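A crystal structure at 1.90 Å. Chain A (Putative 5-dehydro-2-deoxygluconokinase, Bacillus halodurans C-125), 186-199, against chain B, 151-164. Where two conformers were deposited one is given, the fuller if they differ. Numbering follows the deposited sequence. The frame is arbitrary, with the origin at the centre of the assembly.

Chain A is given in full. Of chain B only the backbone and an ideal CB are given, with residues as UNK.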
ATOM      1  N   PRO A 186      -5.082  20.564   0.888  1.00 27.51           N
ATOM      2  CA  PRO A 186      -5.606  21.612   0.014  1.00 29.78           C
ATOM      3  C   PRO A 186      -4.590  22.202  -0.954  1.00 29.01           C
ATOM      4  O   PRO A 186      -4.982  22.630  -2.017  1.00 26.66           O
ATOM      5  CB  PRO A 186      -6.101  22.689   0.993  1.00 29.95           C
ATOM      6  CG  PRO A 186      -6.313  21.970   2.273  1.00 32.70           C
ATOM      7  CD  PRO A 186      -5.264  20.906   2.312  1.00 30.84           C
ATOM      8  N   GLU A 187      -3.323  22.265  -0.563  1.00 25.72           N
ATOM      9  CA  GLU A 187      -2.280  22.762  -1.472  1.00 28.01           C
ATOM     10  C   GLU A 187      -2.118  21.835  -2.689  1.00 28.28           C
ATOM     11  O   GLU A 187      -1.898  22.295  -3.802  1.00 26.48           O
ATOM     12  CB  GLU A 187      -0.944  22.980  -0.753  1.00 29.87           C
ATOM     13  CG  GLU A 187      -0.104  23.939  -1.543  1.00 30.05           C
ATOM     14  CD  GLU A 187       1.048  24.501  -0.801  1.00 30.84           C
ATOM     15  OE1 GLU A 187       1.417  23.969   0.265  1.00 31.58           O
ATOM     16  OE2 GLU A 187       1.615  25.470  -1.323  1.00 32.99           O
ATOM     17  N   GLU A 188      -2.229  20.522  -2.472  1.00 26.16           N
ATOM     18  CA  GLU A 188      -2.239  19.563  -3.570  1.00 27.16           C
ATOM     19  C   GLU A 188      -3.404  19.837  -4.534  1.00 26.04           C
ATOM     20  O   GLU A 188      -3.231  19.870  -5.756  1.00 27.64           O
ATOM     21  CB  GLU A 188      -2.353  18.145  -3.007  1.00 28.23           C
ATOM     22  CG  GLU A 188      -2.465  17.054  -4.005  1.00 27.61           C
ATOM     23  CD  GLU A 188      -3.060  15.787  -3.389  1.00 32.92           C
ATOM     24  OE1 GLU A 188      -3.712  15.874  -2.325  1.00 38.23           O
ATOM     25  OE2 GLU A 188      -2.877  14.729  -3.978  1.00 40.84           O
ATOM     26  N   THR A 189      -4.587  20.072  -3.963  1.00 26.50           N
ATOM     27  CA  THR A 189      -5.740  20.426  -4.778  1.00 26.24           C
ATOM     28  C   THR A 189      -5.434  21.696  -5.584  1.00 26.28           C
ATOM     29  O   THR A 189      -5.690  21.725  -6.775  1.00 23.89           O
ATOM     30  CB  THR A 189      -7.036  20.552  -3.916  1.00 27.66           C
ATOM     31  OG1 THR A 189      -7.159  19.381  -3.065  1.00 29.12           O
ATOM     32  CG2 THR A 189      -8.266  20.705  -4.821  1.00 29.02           C
ATOM     33  N   ALA A 190      -4.875  22.724  -4.950  1.00 24.52           N
ATOM     34  CA  ALA A 190      -4.551  23.992  -5.637  1.00 23.58           C
ATOM     35  C   ALA A 190      -3.609  23.778  -6.830  1.00 25.35           C
ATOM     36  O   ALA A 190      -3.837  24.290  -7.926  1.00 26.16           O
ATOM     37  CB  ALA A 190      -3.933  25.002  -4.648  1.00 23.56           C
ATOM     38  N   VAL A 191      -2.602  22.950  -6.633  1.00 24.65           N
ATOM     39  CA  VAL A 191      -1.662  22.644  -7.694  1.00 26.48           C
ATOM     40  C   VAL A 191      -2.370  22.152  -8.973  1.00 24.75           C
ATOM     41  O   VAL A 191      -2.095  22.629 -10.072  1.00 26.28           O
ATOM     42  CB  VAL A 191      -0.585  21.660  -7.184  1.00 25.86           C
ATOM     43  CG1 VAL A 191       0.196  21.005  -8.379  1.00 26.47           C
ATOM     44  CG2 VAL A 191       0.343  22.389  -6.224  1.00 24.05           C
ATOM     45  N   TYR A 192      -3.246  21.170  -8.840  1.00 24.29           N
ATOM     46  CA  TYR A 192      -3.901  20.562 -10.006  1.00 26.12           C
ATOM     47  C   TYR A 192      -5.087  21.374 -10.527  1.00 27.67           C
ATOM     48  O   TYR A 192      -5.254  21.517 -11.730  1.00 28.09           O
ATOM     49  CB  TYR A 192      -4.308  19.139  -9.684  1.00 26.75           C
ATOM     50  CG  TYR A 192      -3.072  18.280  -9.572  1.00 28.49           C
ATOM     51  CD1 TYR A 192      -2.341  17.968 -10.705  1.00 32.25           C
ATOM     52  CD2 TYR A 192      -2.610  17.855  -8.351  1.00 28.72           C
ATOM     53  CE1 TYR A 192      -1.179  17.247 -10.633  1.00 34.32           C
ATOM     54  CE2 TYR A 192      -1.447  17.108  -8.250  1.00 29.90           C
ATOM     55  CZ  TYR A 192      -0.740  16.794  -9.417  1.00 33.94           C
ATOM     56  OH  TYR A 192       0.412  16.062  -9.365  1.00 34.00           O
ATOM     57  N   TYR A 193      -5.873  21.929  -9.618  1.00 27.19           N
ATOM     58  CA  TYR A 193      -6.958  22.836 -10.035  1.00 26.81           C
ATOM     59  C   TYR A 193      -6.436  24.039 -10.796  1.00 26.61           C
ATOM     60  O   TYR A 193      -7.033  24.413 -11.785  1.00 27.78           O
ATOM     61  CB  TYR A 193      -7.780  23.318  -8.836  1.00 27.90           C
ATOM     62  CG  TYR A 193      -8.883  22.373  -8.378  1.00 26.11           C
ATOM     63  CD1 TYR A 193      -8.816  20.993  -8.605  1.00 26.08           C
ATOM     64  CD2 TYR A 193      -9.980  22.857  -7.701  1.00 28.10           C
ATOM     65  CE1 TYR A 193      -9.835  20.150  -8.184  1.00 27.10           C
ATOM     66  CE2 TYR A 193     -11.023  22.019  -7.301  1.00 29.24           C
ATOM     67  CZ  TYR A 193     -10.941  20.679  -7.555  1.00 32.29           C
ATOM     68  OH  TYR A 193     -11.964  19.851  -7.174  1.00 33.14           O
ATOM     69  N   SER A 194      -5.395  24.717 -10.305  1.00 26.16           N
ATOM     70  CA  SER A 194      -4.819  25.881 -11.023  1.00 26.59           C
ATOM     71  C   SER A 194      -4.329  25.493 -12.431  1.00 28.64           C
ATOM     72  O   SER A 194      -4.653  26.132 -13.424  1.00 27.33           O
ATOM     73  CB  SER A 194      -3.712  26.539 -10.195  1.00 25.35           C
ATOM     74  OG  SER A 194      -2.657  25.626  -9.878  1.00 26.87           O
ATOM     75  N   LEU A 195      -3.600  24.396 -12.504  1.00 32.21           N
ATOM     76  CA  LEU A 195      -3.014  23.887 -13.765  1.00 34.27           C
ATOM     77  C   LEU A 195      -4.114  23.605 -14.790  1.00 31.78           C
ATOM     78  O   LEU A 195      -4.054  24.087 -15.929  1.00 30.72           O
ATOM     79  CB  LEU A 195      -2.239  22.595 -13.456  1.00 36.07           C
ATOM     80  CG  LEU A 195      -2.023  21.497 -14.525  1.00 38.45           C
ATOM     81  CD1 LEU A 195      -1.254  22.085 -15.661  1.00 55.13           C
ATOM     82  CD2 LEU A 195      -1.298  20.268 -13.952  1.00 39.34           C
ATOM     83  N   VAL A 196      -5.143  22.884 -14.343  1.00 28.47           N
ATOM     84  CA  VAL A 196      -6.243  22.505 -15.218  1.00 26.04           C
ATOM     85  C   VAL A 196      -7.092  23.735 -15.603  1.00 27.74           C
ATOM     86  O   VAL A 196      -7.397  23.930 -16.783  1.00 28.49           O
ATOM     87  CB  VAL A 196      -7.075  21.381 -14.656  1.00 27.02           C
ATOM     88  CG1 VAL A 196      -8.320  21.139 -15.535  1.00 24.88           C
ATOM     89  CG2 VAL A 196      -6.164  20.084 -14.577  1.00 27.98           C
ATOM     90  N   ALA A 197      -7.402  24.610 -14.637  1.00 26.95           N
ATOM     91  CA  ALA A 197      -8.196  25.802 -14.977  1.00 26.34           C
ATOM     92  C   ALA A 197      -7.454  26.646 -16.008  1.00 28.13           C
ATOM     93  O   ALA A 197      -8.068  27.214 -16.923  1.00 25.94           O
ATOM     94  CB  ALA A 197      -8.519  26.649 -13.710  1.00 25.49           C
ATOM     95  N   GLU A 198      -6.118  26.697 -15.912  1.00 28.45           N
ATOM     96  CA  GLU A 198      -5.342  27.530 -16.819  1.00 26.19           C
ATOM     97  C   GLU A 198      -5.400  27.040 -18.272  1.00 25.61           C
ATOM     98  O   GLU A 198      -5.207  27.834 -19.182  1.00 29.83           O
ATOM     99  CB  GLU A 198      -3.892  27.600 -16.334  1.00 27.20           C
ATOM    100  CG  GLU A 198      -3.737  28.538 -15.110  1.00 30.03           C
ATOM    101  CD  GLU A 198      -2.388  28.400 -14.422  1.00 31.18           C
ATOM    102  OE1 GLU A 198      -1.515  27.697 -14.976  1.00 34.04           O
ATOM    103  OE2 GLU A 198      -2.215  28.998 -13.335  1.00 32.63           O
ATOM    104  N   GLN A 199      -5.693  25.765 -18.438  1.00 26.78           N
ATOM    105  CA  GLN A 199      -5.791  25.080 -19.729  0.50 28.58           C
ATOM    106  C   GLN A 199      -7.202  25.080 -20.280  1.00 28.22           C
ATOM    107  O   GLN A 199      -7.424  24.709 -21.438  1.00 28.58           O
ATOM    108  CB  GLN A 199      -5.521  23.583 -19.552  0.50 28.58           C
ATOM    109  CG  GLN A 199      -4.246  23.166 -19.021  0.50 30.38           C
ATOM    110  CD  GLN A 199      -4.013  21.717 -19.343  0.50 30.15           C
ATOM    111  OE1 GLN A 199      -3.904  21.350 -20.510  0.50 45.42           O
ATOM    112  NE2 GLN A 199      -3.985  20.880 -18.331  0.50 41.29           N
TER
ATOM    113  N   UNK B 151       6.524  10.663  -8.932  1.00 26.75           N
ATOM    114  CA  UNK B 151       5.595  10.259  -7.891  1.00 28.77           C
ATOM    115  C   UNK B 151       5.194  11.484  -7.088  1.00 29.36           C
ATOM    116  O   UNK B 151       5.994  12.370  -6.877  1.00 27.12           O
ATOM    117  CB  UNK B 151       6.209   9.188  -6.987  1.00 28.77           C
ATOM    118  N   UNK B 152       3.967  11.475  -6.595  1.00 28.54           N
ATOM    119  CA  UNK B 152       3.554  12.374  -5.522  1.00 26.50           C
ATOM    120  C   UNK B 152       4.106  11.939  -4.153  1.00 25.82           C
ATOM    121  O   UNK B 152       4.222  10.735  -3.898  1.00 28.57           O
ATOM    122  CB  UNK B 152       2.027  12.445  -5.468  1.00 26.50           C
ATOM    123  N   UNK B 153       4.330  12.883  -3.227  1.00 25.83           N
ATOM    124  CA  UNK B 153       4.099  14.322  -3.344  1.00 27.74           C
ATOM    125  C   UNK B 153       5.172  15.117  -4.021  1.00 24.96           C
ATOM    126  O   UNK B 153       4.978  16.315  -4.242  1.00 26.35           O
ATOM    127  CB  UNK B 153       3.888  14.912  -1.948  1.00 27.74           C
ATOM    128  N   UNK B 154       6.292  14.496  -4.365  1.00 24.35           N
ATOM    129  CA  UNK B 154       7.378  15.225  -5.045  1.00 25.49           C
ATOM    130  C   UNK B 154       6.869  15.934  -6.299  1.00 25.75           C
ATOM    131  O   UNK B 154       7.231  17.103  -6.568  1.00 24.29           O
ATOM    132  CB  UNK B 154       8.513  14.268  -5.415  1.00 25.49           C
ATOM    133  N   UNK B 155       6.054  15.239  -7.100  1.00 26.18           N
ATOM    134  CA  UNK B 155       5.485  15.811  -8.330  1.00 25.91           C
ATOM    135  C   UNK B 155       4.834  17.182  -8.086  1.00 25.79           C
ATOM    136  O   UNK B 155       5.117  18.147  -8.814  1.00 24.66           O
ATOM    137  CB  UNK B 155       4.452  14.849  -8.922  1.00 25.91           C
ATOM    138  N   UNK B 156       4.004  17.284  -7.044  1.00 26.26           N
ATOM    139  CA  UNK B 156       3.329  18.560  -6.703  1.00 28.19           C
ATOM    140  C   UNK B 156       4.278  19.603  -6.114  1.00 27.78           C
ATOM    141  O   UNK B 156       4.104  20.813  -6.353  1.00 25.86           O
ATOM    142  CB  UNK B 156       2.197  18.299  -5.707  1.00 28.19           C
ATOM    143  N   UNK B 157       5.281  19.150  -5.355  1.00 26.13           N
ATOM    144  CA  UNK B 157       6.317  20.034  -4.876  1.00 26.59           C
ATOM    145  C   UNK B 157       7.033  20.686  -6.064  1.00 25.77           C
ATOM    146  O   UNK B 157       7.291  21.887  -6.051  1.00 25.78           O
ATOM    147  CB  UNK B 157       7.306  19.271  -3.992  1.00 26.59           C
ATOM    148  N   UNK B 158       7.350  19.898  -7.093  1.00 26.38           N
ATOM    149  CA  UNK B 158       8.009  20.440  -8.284  1.00 24.41           C
ATOM    150  C   UNK B 158       7.101  21.409  -9.015  1.00 25.82           C
ATOM    151  O   UNK B 158       7.527  22.487  -9.435  1.00 24.34           O
ATOM    152  CB  UNK B 158       8.433  19.311  -9.226  1.00 24.41           C
ATOM    153  N   UNK B 159       5.836  21.035  -9.191  1.00 23.76           N
ATOM    154  CA  UNK B 159       4.914  21.938  -9.883  1.00 25.54           C
ATOM    155  C   UNK B 159       4.795  23.279  -9.118  1.00 23.82           C
ATOM    156  O   UNK B 159       4.697  24.374  -9.743  1.00 23.99           O
ATOM    157  CB  UNK B 159       3.540  21.281 -10.029  1.00 25.54           C
ATOM    158  N   UNK B 160       4.760  23.217  -7.783  1.00 25.28           N
ATOM    159  CA  UNK B 160       4.720  24.424  -6.968  1.00 23.39           C
ATOM    160  C   UNK B 160       5.981  25.260  -7.163  1.00 25.00           C
ATOM    161  O   UNK B 160       5.917  26.469  -7.407  1.00 24.12           O
ATOM    162  CB  UNK B 160       4.549  24.063  -5.491  1.00 23.39           C
ATOM    163  N   UNK B 161       7.136  24.613  -7.089  1.00 23.36           N
ATOM    164  CA  UNK B 161       8.440  25.293  -7.326  1.00 27.59           C
ATOM    165  C   UNK B 161       8.501  26.058  -8.647  1.00 25.53           C
ATOM    166  O   UNK B 161       8.937  27.207  -8.674  1.00 23.07           O
ATOM    167  CB  UNK B 161       9.572  24.264  -7.303  1.00 27.59           C
ATOM    168  N   UNK B 162       8.000  25.448  -9.720  1.00 25.17           N
ATOM    169  CA  UNK B 162       7.996  26.053 -11.050  1.00 26.03           C
ATOM    170  C   UNK B 162       7.135  27.321 -11.042  1.00 24.22           C
ATOM    171  O   UNK B 162       7.564  28.370 -11.500  1.00 25.30           O
ATOM    172  CB  UNK B 162       7.482  25.060 -12.094  1.00 26.03           C
ATOM    173  N   UNK B 163       5.933  27.237 -10.473  1.00 25.01           N
ATOM    174  CA  UNK B 163       5.061  28.410 -10.353  1.00 26.70           C
ATOM    175  C   UNK B 163       5.712  29.583  -9.602  1.00 26.85           C
ATOM    176  O   UNK B 163       5.667  30.723 -10.038  1.00 23.54           O
ATOM    177  CB  UNK B 163       3.767  28.010  -9.641  1.00 26.70           C
ATOM    178  N   UNK B 164       6.321  29.275  -8.473  1.00 24.54           N
ATOM    179  CA  UNK B 164       6.994  30.250  -7.648  1.00 26.09           C
ATOM    180  C   UNK B 164       8.188  30.839  -8.374  1.00 25.19           C
ATOM    181  O   UNK B 164       8.390  32.065  -8.355  1.00 24.68           O
ATOM    182  CB  UNK B 164       7.431  29.619  -6.324  1.00 26.09           C
TER

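The helices of chains A and B cross at 60°, their axes 9.9 Å apart at closest approach.

Position 151 has an extended backbone (phi/psi -151/148) and no chain A atom near its CB; chain A sets no demand, and the residue is Lys B151. The backbone at 152 is extended (phi/psi -75/151) and CB points toward chain A, though nothing lies within 5.5 Å. A small polar residue that could bond forward to a residue in the following turn would suit, as would others; it is Ser B152, whose OG hydrogen-bonds forward to the side chain of 156. The peptide before 153 is cis, which strongly favours proline, and Pro B153 is found. Position 154 is out of reach and is Ser B154.

At 155 CB points sideways, 4.2 Å from Tyr A192 OH. A long chain could pass the phenol, and Arg B155 does: its CD lies at the edge of the Tyr A192 ring, 3.2 Å from OH.

Position 156 faces chain A squarely, its CB 4.3 Å from Val A191 CG1 and 4.6 Å from Tyr A192 CE2. The phenol hydroxyl invites an acceptor, so Glu, Gln or Asp are plausible. Glu B156, with chi1 m and chi2 p, accepts a very short hydrogen bond from Tyr A192 OH to OE2 (2.5 Å), and Ser B152 OG donates another very short one to Glu B156 OE2 (2.5 Å).

Position 157 points away and is Ala B157; 158 is out of reach and is Val B158.

At 159 CB points toward chain A, 3.7 Å from Val A191 CG1, with the Tyr A192 ring beyond; an aliphatic residue is expected. Leu B159 places CD1 3.7 Å from Val A191 CG1 and 4.0 Å from Tyr A192 CE1.

At 160 CB is 4.6 Å from Val A191 CG2 and 5.3 Å from Glu A187 OE2. The carboxylate calls for a donor, preferably cationic: Lys or Arg. Lys B160, with all four chi angles t, extends roughly across its own helix axis to form a salt bridge from NZ to Glu A187 OE2 (2.6 Å).

Positions 161 and 162 are out of reach and are Ala B161 and Ile B162.

The CB of 163 points toward chain A across open space, with Ser A194 and the carboxylate of Glu A198 farther off. Only a long side chain could span this, and a positive charge would be rewarded. In Arg B163 both NH1 and NH2 donate to Glu A198 OE2, each at 3.0 Å, within a salt bridge; NH2 also lies 3.1 Å from Ser A194 OG.

Position 164, out of reach, is Leu B164.

Chain B (151-164) KSPSREAVLKAIRL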
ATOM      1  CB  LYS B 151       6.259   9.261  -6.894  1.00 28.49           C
ATOM      2  CG  LYS B 151       6.669   7.901  -7.412  1.00 39.72           C
ATOM      3  CD  LYS B 151       5.473   6.993  -7.676  1.00 43.01           C
ATOM      4  CE  LYS B 151       5.899   5.799  -8.567  1.00 47.07           C
ATOM      5  NZ  LYS B 151       4.731   5.191  -9.282  1.00 50.18           N
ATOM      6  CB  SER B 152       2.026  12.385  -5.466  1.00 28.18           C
ATOM      7  OG  SER B 152       1.468  12.847  -6.698  1.00 29.69           O
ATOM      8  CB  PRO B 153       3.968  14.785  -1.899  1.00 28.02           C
ATOM      9  CG  PRO B 153       4.794  13.835  -1.132  1.00 26.10           C
ATOM     10  CD  PRO B 153       4.684  12.513  -1.836  1.00 25.91           C
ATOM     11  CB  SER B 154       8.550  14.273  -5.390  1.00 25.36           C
ATOM     12  OG  SER B 154       9.520  14.966  -6.172  1.00 26.19           O
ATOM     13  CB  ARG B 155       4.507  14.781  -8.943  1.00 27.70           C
ATOM     14  CG  ARG B 155       3.625  15.176 -10.120  1.00 30.38           C
ATOM     15  CD  ARG B 155       2.643  14.016 -10.388  1.00 29.21           C
ATOM     16  NE  ARG B 155       3.396  12.906 -10.936  1.00 30.08           N
ATOM     17  CZ  ARG B 155       2.936  11.687 -11.167  1.00 30.44           C
ATOM     18  NH1 ARG B 155       1.678  11.390 -10.949  1.00 36.63           N
ATOM     19  NH2 ARG B 155       3.733  10.791 -11.718  1.00 33.66           N
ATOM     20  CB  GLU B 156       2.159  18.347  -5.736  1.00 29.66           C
ATOM     21  CG  GLU B 156       1.100  17.488  -6.267  1.00 34.82           C
ATOM     22  CD  GLU B 156       1.419  15.997  -6.167  1.00 28.58           C
ATOM     23  OE1 GLU B 156       1.725  15.555  -5.084  1.00 35.15           O
ATOM     24  OE2 GLU B 156       1.243  15.292  -7.144  1.00 35.57           O
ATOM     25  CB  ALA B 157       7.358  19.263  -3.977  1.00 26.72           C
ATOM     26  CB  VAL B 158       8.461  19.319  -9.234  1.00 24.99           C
ATOM     27  CG1 VAL B 158       8.934  19.876 -10.555  1.00 25.99           C
ATOM     28  CG2 VAL B 158       9.606  18.455  -8.535  1.00 27.89           C
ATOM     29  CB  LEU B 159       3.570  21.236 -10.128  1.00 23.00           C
ATOM     30  CG  LEU B 159       3.560  20.035 -11.098  1.00 29.26           C
ATOM     31  CD1 LEU B 159       2.156  19.367 -11.107  1.00 30.14           C
ATOM     32  CD2 LEU B 159       3.963  20.512 -12.477  1.00 27.42           C
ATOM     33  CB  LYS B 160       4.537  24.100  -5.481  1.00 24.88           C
ATOM     34  CG  LYS B 160       4.710  25.333  -4.605  1.00 24.27           C
ATOM     35  CD  LYS B 160       4.332  25.007  -3.164  1.00 23.72           C
ATOM     36  CE  LYS B 160       4.612  26.225  -2.239  1.00 25.55           C
ATOM     37  NZ  LYS B 160       4.135  25.930  -0.818  1.00 26.36           N
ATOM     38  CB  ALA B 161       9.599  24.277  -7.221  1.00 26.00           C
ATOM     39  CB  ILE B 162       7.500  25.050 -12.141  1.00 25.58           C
ATOM     40  CG1 ILE B 162       8.530  23.925 -12.340  1.00 29.35           C
ATOM     41  CG2 ILE B 162       7.230  25.797 -13.469  1.00 25.75           C
ATOM     42  CD1 ILE B 162       7.965  22.695 -13.034  1.00 27.48           C
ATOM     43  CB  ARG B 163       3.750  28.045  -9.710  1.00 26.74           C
ATOM     44  CG  ARG B 163       2.766  29.234  -9.632  1.00 27.68           C
ATOM     45  CD  ARG B 163       1.473  28.781  -9.013  1.00 29.13           C
ATOM     46  NE  ARG B 163       0.746  27.808  -9.831  1.00 25.32           N
ATOM     47  CZ  ARG B 163       0.021  28.110 -10.905  1.00 27.66           C
ATOM     48  NH1 ARG B 163      -0.042  29.355 -11.354  1.00 28.49           N
ATOM     49  NH2 ARG B 163      -0.580  27.152 -11.572  1.00 28.00           N
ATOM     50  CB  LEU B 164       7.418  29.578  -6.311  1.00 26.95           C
ATOM     51  CG  LEU B 164       6.399  29.548  -5.191  1.00 26.41           C
ATOM     52  CD1 LEU B 164       5.011  29.144  -5.664  1.00 30.05           C
ATOM     53  CD2 LEU B 164       6.922  28.603  -4.109  1.00 23.58           C
TER
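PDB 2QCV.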